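Local coordinates for protein mycosin-1 (PDB 4KB5) that is a membrane-anchored, subtilisin-like serine protease that cleaves the secreted substrate EspB and may regulate ESX-1 type VII secretion and virulence, at residues A[191-196]-A[245-250]; A[157-162]-A[181-186]; A[5-10]-A[249-254]; A[9-14]-A[196-201]. All blocks are in the same frame, centred on the assembly; numbering follows the deposited sequence.

Contact 1: A[191-196]-A[245-250]; sequences IDETSL and IVSPAW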
loop_
_atom_site.group_PDB
_atom_site.type_symbol
_atom_site.label_atom_id
_atom_site.label_comp_id
_atom_site.label_asym_id
_atom_site.label_seq_id
_atom_site.Cartn_x
_atom_site.Cartn_y
_atom_site.Cartn_z
ATOM N N ILE A 191 -14.811 -4.329 -14.662
ATOM C CA ILE A 191 -15.377 -4.688 -13.367
ATOM C C ILE A 191 -16.075 -3.460 -12.787
ATOM O O ILE A 191 -15.573 -2.347 -12.899
ATOM C CB ILE A 191 -14.277 -5.193 -12.395
ATOM C CG1 ILE A 191 -13.810 -6.592 -12.805
ATOM C CG2 ILE A 191 -14.759 -5.185 -10.948
ATOM C CD1 ILE A 191 -12.519 -7.028 -12.143
ATOM N N ASP A 192 -17.237 -3.655 -12.177
ATOM C CA ASP A 192 -17.900 -2.556 -11.492
ATOM C C ASP A 192 -17.168 -2.224 -10.174
ATOM O O ASP A 192 -17.322 -2.929 -9.167
ATOM C CB ASP A 192 -19.374 -2.892 -11.254
ATOM C CG ASP A 192 -20.139 -1.759 -10.609
ATOM O OD1 ASP A 192 -19.526 -0.723 -10.240
ATOM O OD2 ASP A 192 -21.372 -1.913 -10.460
ATOM N N GLU A 193 -16.390 -1.142 -10.207
ATOM C CA GLU A 193 -15.553 -0.689 -9.097
ATOM C C GLU A 193 -16.149 0.484 -8.374
ATOM O O GLU A 193 -15.448 1.133 -7.591
ATOM C CB GLU A 193 -14.220 -0.171 -9.633
ATOM C CG GLU A 193 -13.161 -1.199 -9.886
ATOM C CD GLU A 193 -11.778 -0.572 -9.956
ATOM O OE1 GLU A 193 -10.931 -1.120 -10.698
ATOM O OE2 GLU A 193 -11.550 0.465 -9.280
ATOM N N THR A 194 -17.410 0.808 -8.662
ATOM C CA THR A 194 -17.986 2.052 -8.169
ATOM C C THR A 194 -18.005 2.137 -6.644
ATOM O O THR A 194 -17.930 3.236 -6.088
ATOM C CB THR A 194 -19.402 2.342 -8.742
ATOM O OG1 THR A 194 -20.250 1.214 -8.528
ATOM C CG2 THR A 194 -19.349 2.631 -10.239
ATOM N N SER A 195 -18.116 0.994 -5.962
ATOM C CA SER A 195 -18.140 1.029 -4.499
ATOM C C SER A 195 -16.752 1.363 -3.947
ATOM O O SER A 195 -16.644 2.055 -2.936
ATOM C CB SER A 195 -18.681 -0.277 -3.884
ATOM O OG SER A 195 -17.808 -1.357 -4.161
ATOM N N LEU A 196 -15.706 0.907 -4.628
ATOM C CA LEU A 196 -14.319 1.204 -4.205
ATOM C C LEU A 196 -13.990 2.686 -4.362
ATOM O O LEU A 196 -13.493 3.317 -3.424
ATOM C CB LEU A 196 -13.304 0.340 -4.957
ATOM C CG LEU A 196 -11.819 0.512 -4.582
ATOM C CD1 LEU A 196 -11.570 0.380 -3.076
ATOM C CD2 LEU A 196 -10.969 -0.485 -5.353
ATOM N N ILE A 245 -5.286 -2.664 -15.936
ATOM C CA ILE A 245 -5.766 -1.772 -14.895
ATOM C C ILE A 245 -5.295 -2.333 -13.554
ATOM O O ILE A 245 -5.388 -3.545 -13.327
ATOM C CB ILE A 245 -7.308 -1.680 -14.893
ATOM C CG1 ILE A 245 -7.806 -1.063 -16.212
ATOM C CG2 ILE A 245 -7.803 -0.893 -13.670
ATOM C CD1 ILE A 245 -9.283 -1.300 -16.518
ATOM N N VAL A 246 -4.793 -1.457 -12.683
ATOM C CA VAL A 246 -4.437 -1.839 -11.313
ATOM C C VAL A 246 -5.200 -0.935 -10.361
ATOM O O VAL A 246 -5.070 0.288 -10.426
ATOM C CB VAL A 246 -2.921 -1.699 -11.019
ATOM C CG1 VAL A 246 -2.608 -2.135 -9.583
ATOM C CG2 VAL A 246 -2.090 -2.493 -12.021
ATOM N N SER A 247 -5.985 -1.550 -9.482
ATOM C CA SER A 247 -6.830 -0.829 -8.545
ATOM C C SER A 247 -6.599 -1.344 -7.124
ATOM O O SER A 247 -6.474 -2.556 -6.926
ATOM C CB SER A 247 -8.295 -1.006 -8.931
ATOM O OG SER A 247 -9.107 -0.215 -8.093
ATOM N N PRO A 248 -6.571 -0.434 -6.122
ATOM C CA PRO A 248 -6.896 0.989 -6.190
ATOM C C PRO A 248 -5.791 1.927 -6.707
ATOM O O PRO A 248 -5.959 3.163 -6.656
ATOM C CB PRO A 248 -7.247 1.331 -4.736
ATOM C CG PRO A 248 -6.437 0.379 -3.915
ATOM C CD PRO A 248 -6.235 -0.858 -4.748
ATOM N N ALA A 249 -4.695 1.360 -7.211
ATOM C CA ALA A 249 -3.580 2.161 -7.719
ATOM C C ALA A 249 -4.050 3.296 -8.636
ATOM O O ALA A 249 -3.556 4.431 -8.544
ATOM C CB ALA A 249 -2.572 1.267 -8.444
ATOM N N TRP A 250 -5.035 3.008 -9.486
ATOM C CA TRP A 250 -5.449 3.998 -10.482
ATOM C C TRP A 250 -6.314 5.137 -9.992
ATOM O O TRP A 250 -6.679 5.996 -10.789
ATOM C CB TRP A 250 -6.019 3.343 -11.739
ATOM C CG TRP A 250 -7.414 2.774 -11.604
ATOM C CD1 TRP A 250 -8.060 2.326 -10.442
ATOM C CD2 TRP A 250 -8.370 2.517 -12.694
ATOM N NE1 TRP A 250 -9.320 1.850 -10.734
ATOM C CE2 TRP A 250 -9.566 1.926 -12.066
ATOM C CE3 TRP A 250 -8.354 2.708 -14.075
ATOM C CZ2 TRP A 250 -10.689 1.567 -12.808
ATOM C CZ3 TRP A 250 -9.491 2.344 -14.811
ATOM C CH2 TRP A 250 -10.629 1.785 -14.190
#
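Glu193 reaches across to Ser247 and Trp250 with its carboxylate. Its CB already points toward 245-250. CG leaves beside the backbone N, anti to the carbonyl carbon (chi1 -84°), and the chain stays extended from there. CD comes to lie 3.3 Å from Ser247 OG. At the tip the two oxygens take different tasks. OE1 packs 3.2 Å from Ser247 CB and bonds to the Tyr185 hydroxyl. OE2 accepts from Ser247 OG at 2.8 Å and from Trp250 NE1 at 3.0 Å, and it is also bonded to the Tyr251 hydroxyl. The indole N-H meets OE2 on its syn side, and OE2 lies nearly in the ring plane. The serine comes from the other face of the carboxylate, well above its plane. This buried carboxylate is therefore gripped on both oxygens, which fixes its rotation. Its surroundings could favour the charged form. Beside it, Leu196 CD2 touches Ser247 OG at 3.3 Å and Pro248 CB at 4.2 Å. Ile245 CG2 sits 3.5 Å above the centre of the Trp250 ring. Glu193 is also the N-cap residue of helix 194-206, and an Asx turn from Asp192 OD1 to the N of Thr194 leads into it. The contact pins this helix start to the end of strand 244-247. The strand runs into a cis peptide before Pro248, as in subtilisin, within the subtilase catalytic domain.

Contact 2: A[157-162]-A[181-186]; sequences GSIRSL and EAACYK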
loop_
_atom_site.group_PDB
_atom_site.type_symbol
_atom_site.label_atom_id
_atom_site.label_comp_id
_atom_site.label_asym_id
_atom_site.label_seq_id
_atom_site.Cartn_x
_atom_site.Cartn_y
_atom_site.Cartn_z
ATOM N N GLY A 157 -14.494 -9.747 -6.438
ATOM C CA GLY A 157 -14.830 -10.010 -5.036
ATOM C C GLY A 157 -13.846 -9.288 -4.120
ATOM O O GLY A 157 -14.234 -8.644 -3.144
ATOM N N SER A 158 -12.567 -9.363 -4.476
ATOM C CA SER A 158 -11.530 -8.692 -3.714
ATOM C C SER A 158 -11.729 -7.165 -3.710
ATOM O O SER A 158 -11.654 -6.528 -2.653
ATOM C CB SER A 158 -10.160 -9.074 -4.243
ATOM O OG SER A 158 -9.172 -8.464 -3.443
ATOM N N ILE A 159 -12.026 -6.595 -4.883
ATOM C CA ILE A 159 -12.372 -5.163 -4.998
ATOM C C ILE A 159 -13.539 -4.746 -4.100
ATOM O O ILE A 159 -13.460 -3.734 -3.393
ATOM C CB ILE A 159 -12.627 -4.750 -6.482
ATOM C CG1 ILE A 159 -11.278 -4.525 -7.181
ATOM C CG2 ILE A 159 -13.471 -3.478 -6.567
ATOM C CD1 ILE A 159 -11.309 -4.622 -8.696
ATOM N N ARG A 160 -14.621 -5.525 -4.118
ATOM C CA ARG A 160 -15.781 -5.198 -3.281
ATOM C C ARG A 160 -15.492 -5.317 -1.790
ATOM O O ARG A 160 -15.981 -4.510 -0.998
ATOM C CB ARG A 160 -17.004 -6.046 -3.658
ATOM C CG ARG A 160 -17.632 -5.682 -5.008
ATOM C CD ARG A 160 -18.929 -6.450 -5.266
ATOM N NE ARG A 160 -18.726 -7.898 -5.237
ATOM C CZ ARG A 160 -18.414 -8.640 -6.293
ATOM N NH1 ARG A 160 -18.266 -8.090 -7.492
ATOM N NH2 ARG A 160 -18.246 -9.944 -6.155
ATOM N N SER A 161 -14.707 -6.319 -1.387
ATOM C CA SER A 161 -14.372 -6.418 0.042
ATOM C C SER A 161 -13.395 -5.312 0.450
ATOM O O SER A 161 -13.511 -4.751 1.536
ATOM C CB SER A 161 -13.854 -7.808 0.419
ATOM O OG SER A 161 -12.621 -8.072 -0.215
ATOM N N LEU A 162 -12.469 -4.955 -0.440
ATOM C CA LEU A 162 -11.558 -3.828 -0.157
ATOM C C LEU A 162 -12.323 -2.543 0.149
ATOM O O LEU A 162 -12.044 -1.850 1.144
ATOM C CB LEU A 162 -10.591 -3.610 -1.315
ATOM C CG LEU A 162 -9.622 -2.428 -1.111
ATOM C CD1 LEU A 162 -8.691 -2.671 0.084
ATOM C CD2 LEU A 162 -8.824 -2.185 -2.386
ATOM N N GLU A 181 -3.248 -4.576 -1.316
ATOM C CA GLU A 181 -3.908 -5.143 -2.487
ATOM C C GLU A 181 -3.667 -4.292 -3.741
ATOM O O GLU A 181 -3.720 -3.067 -3.701
ATOM C CB GLU A 181 -5.415 -5.310 -2.238
ATOM C CG GLU A 181 -6.246 -5.687 -3.462
ATOM C CD GLU A 181 -6.010 -7.113 -3.935
ATOM O OE1 GLU A 181 -4.893 -7.449 -4.390
ATOM O OE2 GLU A 181 -6.964 -7.909 -3.865
ATOM N N ALA A 182 -3.368 -4.975 -4.832
ATOM C CA ALA A 182 -3.292 -4.378 -6.134
ATOM C C ALA A 182 -4.044 -5.333 -7.052
ATOM O O ALA A 182 -3.487 -6.319 -7.537
ATOM C CB ALA A 182 -1.848 -4.237 -6.568
ATOM N N ALA A 183 -5.321 -5.046 -7.264
ATOM C CA ALA A 183 -6.177 -5.896 -8.103
ATOM C C ALA A 183 -5.973 -5.544 -9.573
ATOM O O ALA A 183 -6.183 -4.396 -9.971
ATOM C CB ALA A 183 -7.635 -5.724 -7.700
ATOM N N CYS A 184 -5.572 -6.538 -10.362
ATOM C CA CYS A 184 -5.181 -6.364 -11.761
ATOM C C CYS A 184 -6.165 -7.047 -12.697
ATOM O O CYS A 184 -6.585 -8.170 -12.443
ATOM C CB CYS A 184 -3.790 -6.957 -12.012
ATOM S SG CYS A 184 -2.429 -6.137 -11.147
ATOM N N TYR A 185 -6.529 -6.360 -13.773
ATOM C CA TYR A 185 -7.403 -6.921 -14.797
ATOM C C TYR A 185 -7.233 -6.209 -16.138
ATOM O O TYR A 185 -6.819 -5.042 -16.189
ATOM C CB TYR A 185 -8.873 -6.938 -14.348
ATOM C CG TYR A 185 -9.502 -5.603 -13.995
ATOM C CD1 TYR A 185 -9.332 -5.040 -12.732
ATOM C CD2 TYR A 185 -10.305 -4.926 -14.911
ATOM C CE1 TYR A 185 -9.926 -3.834 -12.394
ATOM C CE2 TYR A 185 -10.911 -3.714 -14.588
ATOM C CZ TYR A 185 -10.716 -3.168 -13.326
ATOM O OH TYR A 185 -11.309 -1.967 -12.986
ATOM N N LYS A 186 -7.538 -6.933 -17.213
ATOM C CA LYS A 186 -7.431 -6.415 -18.567
ATOM C C LYS A 186 -8.400 -5.269 -18.805
ATOM O O LYS A 186 -9.514 -5.256 -18.266
ATOM C CB LYS A 186 -7.673 -7.530 -19.590
ATOM C CG LYS A 186 -6.553 -8.553 -19.622
ATOM C CD LYS A 186 -6.777 -9.629 -20.672
ATOM C CE LYS A 186 -5.742 -10.733 -20.514
ATOM N NZ LYS A 186 -5.764 -11.700 -21.645
#
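Ser158 OG faces Glu181 OE2 across the contact; Gln133 NE2 adds a weak bond to the same hydroxyl. The modelled hydrogen bond from Ser158 OG to Glu181 OE2 is very short (2.3 Å), so its length is doubtful. Ser158 OG stands anti to its backbone N (chi1 -177°), which turns it off helix 154-171 toward the glutamate. Glu181 comes to meet it by bending at chi2 (71°). The other carboxylate oxygen, OE1, makes a weak bond with the N of Ala182. The rest of the contact is apolar. Ile159 drops its tip alongside strand 183-186: CG1 lies 3.9 Å from Ala183 CB, and CD1 lies 4.0 Å from Tyr185 CE1. The Ile159 and Tyr185 side chains cross at about a right angle. Cys184 points away from the helix and forms the disulfide with Cys222. The contact thus has a partly exposed polar end and a buried oily end. The Glu181 side chain is about 7 Å from that of Ser312, the presumed nucleophile. If Glu181 is ionised, its charge could be felt at the active site.

Contact 3: A[5-10]-A[249-254]; sequences PVIDAG and AWYDPL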
loop_
_atom_site.group_PDB
_atom_site.type_symbol
_atom_site.label_atom_id
_atom_site.label_comp_id
_atom_site.label_asym_id
_atom_site.label_seq_id
_atom_site.Cartn_x
_atom_site.Cartn_y
_atom_site.Cartn_z
ATOM N N PRO A 5 -10.246 6.674 -13.779
ATOM C CA PRO A 5 -11.537 6.230 -13.287
ATOM C C PRO A 5 -12.425 7.369 -12.783
ATOM O O PRO A 5 -11.945 8.385 -12.284
ATOM C CB PRO A 5 -11.171 5.272 -12.142
ATOM C CG PRO A 5 -9.853 5.777 -11.653
ATOM C CD PRO A 5 -9.146 6.319 -12.863
ATOM N N VAL A 6 -13.719 7.162 -12.936
ATOM C CA VAL A 6 -14.747 8.076 -12.482
ATOM C C VAL A 6 -15.119 7.719 -11.039
ATOM O O VAL A 6 -15.166 6.541 -10.682
ATOM C CB VAL A 6 -15.975 7.939 -13.419
ATOM C CG1 VAL A 6 -17.209 8.599 -12.841
ATOM C CG2 VAL A 6 -15.654 8.484 -14.810
ATOM N N ILE A 7 -15.351 8.732 -10.206
ATOM C CA ILE A 7 -15.850 8.501 -8.865
ATOM C C ILE A 7 -17.350 8.806 -8.758
ATOM O O ILE A 7 -17.798 9.919 -9.043
ATOM C CB ILE A 7 -15.057 9.284 -7.808
ATOM C CG1 ILE A 7 -13.622 8.735 -7.733
ATOM C CG2 ILE A 7 -15.763 9.212 -6.455
ATOM C CD1 ILE A 7 -12.892 9.062 -6.451
ATOM N N ASP A 8 -18.102 7.787 -8.349
ATOM C CA ASP A 8 -19.537 7.869 -8.103
ATOM C C ASP A 8 -19.709 7.944 -6.590
ATOM O O ASP A 8 -19.825 6.916 -5.918
ATOM C CB ASP A 8 -20.196 6.604 -8.667
ATOM C CG ASP A 8 -21.724 6.649 -8.651
ATOM O OD1 ASP A 8 -22.336 7.507 -7.972
ATOM O OD2 ASP A 8 -22.320 5.788 -9.342
ATOM N N ALA A 9 -19.697 9.160 -6.057
ATOM C CA ALA A 9 -19.586 9.357 -4.610
ATOM C C ALA A 9 -20.689 8.718 -3.765
ATOM O O ALA A 9 -20.464 8.391 -2.599
ATOM C CB ALA A 9 -19.453 10.832 -4.279
ATOM N N GLY A 10 -21.872 8.525 -4.343
ATOM C CA GLY A 10 -23.001 7.995 -3.587
ATOM C C GLY A 10 -23.102 6.480 -3.606
ATOM O O GLY A 10 -24.147 5.925 -3.253
ATOM N N ALA A 249 -4.695 1.360 -7.211
ATOM C CA ALA A 249 -3.580 2.161 -7.719
ATOM C C ALA A 249 -4.050 3.296 -8.636
ATOM O O ALA A 249 -3.556 4.431 -8.544
ATOM C CB ALA A 249 -2.572 1.267 -8.444
ATOM N N TRP A 250 -5.035 3.008 -9.486
ATOM C CA TRP A 250 -5.449 3.998 -10.482
ATOM C C TRP A 250 -6.314 5.137 -9.992
ATOM O O TRP A 250 -6.679 5.996 -10.789
ATOM C CB TRP A 250 -6.019 3.343 -11.739
ATOM C CG TRP A 250 -7.414 2.774 -11.604
ATOM C CD1 TRP A 250 -8.060 2.326 -10.442
ATOM C CD2 TRP A 250 -8.370 2.517 -12.694
ATOM N NE1 TRP A 250 -9.320 1.850 -10.734
ATOM C CE2 TRP A 250 -9.566 1.926 -12.066
ATOM C CE3 TRP A 250 -8.354 2.708 -14.075
ATOM C CZ2 TRP A 250 -10.689 1.567 -12.808
ATOM C CZ3 TRP A 250 -9.491 2.344 -14.811
ATOM C CH2 TRP A 250 -10.629 1.785 -14.190
ATOM N N TYR A 251 -6.612 5.200 -8.694
ATOM C CA TYR A 251 -7.312 6.376 -8.138
ATOM C C TYR A 251 -6.403 7.554 -7.779
ATOM O O TYR A 251 -6.871 8.557 -7.247
ATOM C CB TYR A 251 -8.176 5.986 -6.940
ATOM C CG TYR A 251 -9.372 5.153 -7.336
ATOM C CD1 TYR A 251 -10.476 5.734 -7.986
ATOM C CD2 TYR A 251 -9.388 3.786 -7.109
ATOM C CE1 TYR A 251 -11.573 4.960 -8.377
ATOM C CE2 TYR A 251 -10.473 3.009 -7.481
ATOM C CZ TYR A 251 -11.564 3.601 -8.111
ATOM O OH TYR A 251 -12.629 2.819 -8.482
ATOM N N ASP A 252 -5.109 7.431 -8.064
ATOM C CA ASP A 252 -4.167 8.558 -7.991
ATOM C C ASP A 252 -4.790 9.807 -8.645
ATOM O O ASP A 252 -5.362 9.696 -9.718
ATOM C CB ASP A 252 -2.886 8.185 -8.729
ATOM C CG ASP A 252 -1.990 9.391 -9.010
ATOM O OD1 ASP A 252 -1.786 9.732 -10.202
ATOM O OD2 ASP A 252 -1.499 10.002 -8.035
ATOM N N PRO A 253 -4.677 10.993 -8.008
ATOM C CA PRO A 253 -3.949 11.356 -6.796
ATOM C C PRO A 253 -4.795 11.418 -5.524
ATOM O O PRO A 253 -4.341 11.956 -4.508
ATOM C CB PRO A 253 -3.427 12.768 -7.132
ATOM C CG PRO A 253 -4.452 13.341 -8.075
ATOM C CD PRO A 253 -5.260 12.192 -8.647
ATOM N N LEU A 254 -6.016 10.899 -5.579
ATOM C CA LEU A 254 -6.815 10.744 -4.365
ATOM C C LEU A 254 -6.099 9.797 -3.390
ATOM O O LEU A 254 -6.051 10.048 -2.194
ATOM C CB LEU A 254 -8.200 10.222 -4.720
ATOM C CG LEU A 254 -9.360 10.574 -3.791
ATOM C CD1 LEU A 254 -9.313 12.011 -3.265
ATOM C CD2 LEU A 254 -10.651 10.328 -4.549
HETATM O O HOH W 1 -15.130 4.080 -9.295
#
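Trp250 and Pro5 meet ring to ring, with the proline laid over one face of the indole. Pro5 CB sits over the ring system and comes within 3.7 Å of Trp250 CE2. Pro5 CG stands over the five-membered ring, 3.7 Å from its centroid and only 10° off the normal, a CH-pi contact. The face that Pro5 takes is the one opposite Ile245. Tyr251 has Trp250 CD1 over one face, offset toward the rim. Pro5 CG approaches this second ring obliquely, 3.7 Å from Tyr251 CD1. The pyrrolidine thus touches two consecutive aromatic side chains. It also touches the backbone between them, with Pro5 CD 3.2 Å from Trp250 O. A water lies in the plane of the Tyr251 ring at its hydroxyl edge. It donates to Tyr251 OH at 2.9 Å and to Val6 O at 2.8 Å, linking the two segments. The same hydroxyl is bonded to Glu193. Segment 5-10 belongs to the N-terminal extension, which wraps around the subtilase catalytic domain and is tethered by the Cys29-Cys98 disulfide. Here it lies against the short 3-10 turn and loop between strands 244-247 and 256-261. Further along, Ile7 and Leu254 reach toward each other tip to tip. Ile7 CD1 is modelled 3.2 Å from Leu254 CD2, tighter than normal carbon contact and doubtful as a precise value. Ile7 CG1 passes Tyr251 CE1 more loosely at 4.3 Å. Leu254 also packs on Val204 and Asn205 of helix 194-206.

Contact 4: A[9-14]-A[196-201]; sequences AGAVPP and LGAAIN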
loop_
_atom_site.group_PDB
_atom_site.type_symbol
_atom_site.label_atom_id
_atom_site.label_comp_id
_atom_site.label_asym_id
_atom_site.label_seq_id
_atom_site.Cartn_x
_atom_site.Cartn_y
_atom_site.Cartn_z
ATOM N N ALA A 9 -19.697 9.160 -6.057
ATOM C CA ALA A 9 -19.586 9.357 -4.610
ATOM C C ALA A 9 -20.689 8.718 -3.765
ATOM O O ALA A 9 -20.464 8.391 -2.599
ATOM C CB ALA A 9 -19.453 10.832 -4.279
ATOM N N GLY A 10 -21.872 8.525 -4.343
ATOM C CA GLY A 10 -23.001 7.995 -3.587
ATOM C C GLY A 10 -23.102 6.480 -3.606
ATOM O O GLY A 10 -24.147 5.925 -3.253
ATOM N N ALA A 11 -22.038 5.802 -4.032
ATOM C CA ALA A 11 -22.047 4.340 -4.035
ATOM C C ALA A 11 -21.278 3.733 -2.842
ATOM O O ALA A 11 -20.727 2.640 -2.950
ATOM C CB ALA A 11 -21.509 3.819 -5.362
ATOM N N VAL A 12 -21.248 4.445 -1.717
ATOM C CA VAL A 12 -20.467 4.035 -0.539
ATOM C C VAL A 12 -21.019 2.733 0.048
ATOM O O VAL A 12 -22.176 2.691 0.445
ATOM C CB VAL A 12 -20.470 5.134 0.552
ATOM C CG1 VAL A 12 -19.711 4.681 1.797
ATOM C CG2 VAL A 12 -19.853 6.419 0.032
ATOM N N PRO A 13 -20.201 1.663 0.098
ATOM C CA PRO A 13 -20.729 0.382 0.594
ATOM C C PRO A 13 -21.032 0.414 2.094
ATOM O O PRO A 13 -20.573 1.320 2.796
ATOM C CB PRO A 13 -19.599 -0.608 0.276
ATOM C CG PRO A 13 -18.362 0.231 0.304
ATOM C CD PRO A 13 -18.778 1.560 -0.283
ATOM N N PRO A 14 -21.822 -0.557 2.592
ATOM C CA PRO A 14 -22.079 -0.556 4.037
ATOM C C PRO A 14 -20.813 -0.883 4.840
ATOM O O PRO A 14 -19.928 -1.592 4.352
ATOM C CB PRO A 14 -23.133 -1.661 4.208
ATOM C CG PRO A 14 -22.932 -2.568 3.038
ATOM C CD PRO A 14 -22.453 -1.704 1.907
ATOM N N LEU A 196 -15.706 0.907 -4.628
ATOM C CA LEU A 196 -14.319 1.204 -4.205
ATOM C C LEU A 196 -13.990 2.686 -4.362
ATOM O O LEU A 196 -13.493 3.317 -3.424
ATOM C CB LEU A 196 -13.304 0.340 -4.957
ATOM C CG LEU A 196 -11.819 0.512 -4.582
ATOM C CD1 LEU A 196 -11.570 0.380 -3.076
ATOM C CD2 LEU A 196 -10.969 -0.485 -5.353
ATOM N N GLY A 197 -14.297 3.248 -5.534
ATOM C CA GLY A 197 -14.123 4.690 -5.759
ATOM C C GLY A 197 -14.891 5.497 -4.728
ATOM O O GLY A 197 -14.382 6.482 -4.185
ATOM N N ALA A 198 -16.123 5.072 -4.433
ATOM C CA ALA A 198 -16.922 5.766 -3.415
ATOM C C ALA A 198 -16.326 5.632 -1.998
ATOM O O ALA A 198 -16.309 6.592 -1.219
ATOM C CB ALA A 198 -18.368 5.264 -3.445
ATOM N N ALA A 199 -15.851 4.440 -1.652
ATOM C CA ALA A 199 -15.252 4.222 -0.321
ATOM C C ALA A 199 -13.983 5.091 -0.127
ATOM O O ALA A 199 -13.775 5.702 0.931
ATOM C CB ALA A 199 -14.931 2.740 -0.129
ATOM N N ILE A 200 -13.157 5.156 -1.162
ATOM C CA ILE A 200 -11.949 6.003 -1.135
ATOM C C ILE A 200 -12.283 7.489 -0.926
ATOM O O ILE A 200 -11.736 8.148 -0.026
ATOM C CB ILE A 200 -11.075 5.731 -2.364
ATOM C CG1 ILE A 200 -10.499 4.313 -2.252
ATOM C CG2 ILE A 200 -9.962 6.766 -2.491
ATOM C CD1 ILE A 200 -9.924 3.758 -3.534
ATOM N N ASN A 201 -13.222 7.997 -1.718
ATOM C CA ASN A 201 -13.696 9.373 -1.570
ATOM C C ASN A 201 -14.246 9.621 -0.179
ATOM O O ASN A 201 -13.961 10.648 0.441
ATOM C CB ASN A 201 -14.769 9.677 -2.623
ATOM C CG ASN A 201 -15.312 11.091 -2.503
ATOM O OD1 ASN A 201 -14.652 12.061 -2.883
ATOM N ND2 ASN A 201 -16.511 11.214 -1.945
HETATM O O HOH W 2 -17.919 8.705 -1.491
#
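Ala198 carries most of the apolar packing, with its CB pressed against the backbone of Ala11 and Val12. Ala198 CB is 3.3 Å from Ala11 C and 3.5 Å from Val12 N, so the methyl sits against the peptide that joins the two. Val12 CG2 flanks the same methyl at 4.0 Å from Ala198 CB. CG2 is placed there because it stands anti to the carbonyl carbon, with CG1 anti to the backbone N (chi1 177°). One residue further on, Pro13 CD lies 4.0 Å from Ala199 CB. Ala9 CB packs beside Asn201 ND2. Small side chains on the helix let the extension come close, with the CA atoms of Ala9 and Ala198 only 4.6 Å apart. The polar link runs through one water. It donates to Ala9 O at 2.8 Å and to Ala198 O at 2.7 Å, and accepts from Asn201 ND2. That carboxamide is further held by a bond from Asn205 ND2 to its OD1. The segment is part of the N-terminal extension that wraps the catalytic domain. It runs over helix 194-206 toward helix 154-171, where Val12 touches Val167 and Pro13 touches Ala163, and so it packs on both helices.

Overall arrangement
Following the chain, the N-terminal extension supplies the first sides of contacts 3 and 4, which share Ala9 and Gly10. Contact 4 closes on helix 194-206, and contact 3 closes later, on the loop after strand 244-247. Contact 2, between helix 154-171 and strand 183-186, is nested inside both long loops. Contact 1 opens after contact 2 has closed. It shares Leu196 with contact 4, crosses it along the chain, and ends on the same stretch as contact 3. Strands 183-186 and 244-247 pair antiparallel and join contacts 2 and 1. Together the four contacts bind the extension, two helices and this small sheet.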